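Local coordinates for carbohydrate binding protein, putative, cbp2D (Cellvibrio japonicus, PDB 7B21) that carries a covalently bound heme c in its X183 cytochrome domain and probably transfers electrons, consistent with reduction of bacterial lytic polysaccharide monooxygenases, at residues A[3-9]-A[76-81]. Sequence-based numbering, arbitrary orientation.
Sequences LVGDATR and GQCAAD
In this c-type cytochrome domain the extended N-terminal segment, residues 3-6 (phi/psi from -67/145 at Leu-3 to -114/112 at Asp-6), runs along the first turns of C-terminal helix 76-86 before entering helix 7-16, joining the two terminal helices of the cytochrome c fold. Asp-81, Leu-3 and Gln-77 bury the most surface. Asp-81 (chi1 m) accepts a hydrogen bond from Asp-6 N on OD1 (2.8 Å) and forms a salt bridge with Arg-9, whose NE lies 2.9 Å from Asp-81 OD2 and NH2 3.1 Å from Asp-81 OD1. Asp-6 N-caps helix 7-16, its OD1 accepting Arg-9 N at 3.0 Å. Gln-77 (chi1 t, chi2 p) reaches forward along the helix, so that NE2 donates to Val-4 O and to Asp-81 OD1, both at 2.9 Å. Leu-3 (mt) rests CD1 3.5 Å from Gly-76 C and CB 4.2 Å from Ala-80 CB, while Leu-3 O accepts a hydrogen bond from Arg-59 of helix 58-65. The backbones come closest at Gly-5, whose CA lies 4.1 Å from Asp-81 CA; a beta carbon there would clash with Ala-80 O, which instead receives a CA-H...O contact from Gly-5 CA (3.4 Å). One water bridges Val-4 N and Gln-77 OE1, 2.9 Å from each.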
loop_
_atom_site.group_PDB
_atom_site.type_symbol
_atom_site.label_atom_id
_atom_site.label_comp_id
_atom_site.label_asym_id
_atom_site.label_seq_id
_atom_site.Cartn_x
_atom_site.Cartn_y
_atom_site.Cartn_z
ATOM N N LEU A 3 -15.246 5.952 -1.336
ATOM C CA LEU A 3 -15.235 4.485 -1.459
ATOM C C LEU A 3 -14.897 3.879 -0.098
ATOM O O LEU A 3 -14.107 4.410 0.666
ATOM C CB LEU A 3 -14.157 4.040 -2.446
ATOM C CG LEU A 3 -14.268 4.584 -3.864
ATOM C CD1 LEU A 3 -13.148 4.049 -4.699
ATOM C CD2 LEU A 3 -15.613 4.241 -4.454
ATOM N N VAL A 4 -15.501 2.731 0.179
ATOM C CA VAL A 4 -15.235 2.005 1.420
ATOM C C VAL A 4 -14.245 0.900 1.163
ATOM O O VAL A 4 -14.479 0.015 0.344
ATOM C CB VAL A 4 -16.497 1.452 2.041
ATOM C CG1 VAL A 4 -16.197 0.653 3.306
ATOM C CG2 VAL A 4 -17.486 2.563 2.357
ATOM N N GLY A 5 -13.055 0.996 1.768
ATOM C CA GLY A 5 -12.025 -0.043 1.502
ATOM C C GLY A 5 -12.335 -1.345 2.182
ATOM O O GLY A 5 -12.807 -1.352 3.331
ATOM N N ASP A 6 -12.020 -2.434 1.528
ATOM C CA ASP A 6 -12.194 -3.784 2.086
ATOM C C ASP A 6 -10.817 -4.400 2.282
ATOM O O ASP A 6 -10.118 -4.678 1.308
ATOM C CB ASP A 6 -13.046 -4.624 1.161
ATOM C CG ASP A 6 -13.340 -5.974 1.764
ATOM O OD1 ASP A 6 -12.473 -6.744 1.945
ATOM O OD2 ASP A 6 -14.464 -6.213 2.050
ATOM N N ALA A 7 -10.431 -4.587 3.539
ATOM C CA ALA A 7 -9.092 -5.085 3.869
ATOM C C ALA A 7 -8.864 -6.507 3.354
ATOM O O ALA A 7 -7.724 -6.849 3.020
ATOM C CB ALA A 7 -8.888 -5.052 5.346
ATOM N N THR A 8 -9.900 -7.309 3.330
ATOM C CA THR A 8 -9.756 -8.695 2.878
ATOM C C THR A 8 -9.411 -8.696 1.386
ATOM O O THR A 8 -8.475 -9.380 0.913
ATOM C CB THR A 8 -11.018 -9.511 3.209
ATOM O OG1 THR A 8 -11.219 -9.447 4.610
ATOM C CG2 THR A 8 -10.895 -10.922 2.733
ATOM N N ARG A 9 -10.121 -7.905 0.591
ATOM C CA ARG A 9 -9.758 -7.754 -0.819
ATOM C C ARG A 9 -8.378 -7.105 -0.983
ATOM O O ARG A 9 -7.590 -7.500 -1.866
ATOM C CB ARG A 9 -10.769 -6.928 -1.599
ATOM C CG ARG A 9 -12.125 -7.590 -1.692
ATOM C CD ARG A 9 -12.983 -6.957 -2.744
ATOM N NE ARG A 9 -13.078 -5.545 -2.605
ATOM C CZ ARG A 9 -14.163 -4.841 -2.746
ATOM N NH1 ARG A 9 -15.256 -5.416 -3.199
ATOM N NH2 ARG A 9 -14.117 -3.555 -2.409
ATOM N N GLY A 76 -8.487 4.187 -7.324
ATOM C CA GLY A 76 -9.895 3.940 -6.986
ATOM C C GLY A 76 -10.058 2.868 -5.932
ATOM O O GLY A 76 -9.467 2.926 -4.862
ATOM N N GLN A 77 -10.919 1.889 -6.229
ATOM C CA GLN A 77 -11.226 0.853 -5.235
ATOM C C GLN A 77 -9.990 0.020 -4.872
ATOM O O GLN A 77 -9.878 -0.398 -3.718
ATOM C CB GLN A 77 -12.374 -0.030 -5.731
ATOM C CG GLN A 77 -12.976 -0.905 -4.656
ATOM C CD GLN A 77 -13.723 -0.164 -3.581
ATOM O OE1 GLN A 77 -14.676 0.573 -3.856
ATOM N NE2 GLN A 77 -13.342 -0.363 -2.326
ATOM N N CYS A 78 -9.120 -0.250 -5.831
ATOM C CA CYS A 78 -7.869 -0.983 -5.526
ATOM C C CYS A 78 -7.134 -0.262 -4.417
ATOM O O CYS A 78 -6.683 -0.873 -3.434
ATOM C CB CYS A 78 -7.012 -1.064 -6.785
ATOM S SG CYS A 78 -5.375 -1.788 -6.489
ATOM N N ALA A 79 -6.969 1.048 -4.560
ATOM C CA ALA A 79 -6.211 1.844 -3.599
ATOM C C ALA A 79 -6.927 1.878 -2.244
ATOM O O ALA A 79 -6.269 1.787 -1.199
ATOM C CB ALA A 79 -5.968 3.227 -4.160
ATOM N N ALA A 80 -8.245 2.017 -2.263
ATOM C CA ALA A 80 -9.015 1.989 -1.021
ATOM C C ALA A 80 -8.863 0.648 -0.294
ATOM O O ALA A 80 -8.717 0.600 0.914
ATOM C CB ALA A 80 -10.462 2.296 -1.311
ATOM N N ASP A 81 -8.960 -0.439 -1.051
ATOM C CA ASP A 81 -8.862 -1.777 -0.461
ATOM C C ASP A 81 -7.479 -1.993 0.129
ATOM O O ASP A 81 -7.336 -2.534 1.241
ATOM C CB ASP A 81 -9.196 -2.834 -1.502
ATOM C CG ASP A 81 -10.648 -2.918 -1.921
ATOM O OD1 ASP A 81 -11.514 -2.300 -1.252
ATOM O OD2 ASP A 81 -10.909 -3.643 -2.875
HETATM O O HOH W 1 -16.779 1.581 -2.155
#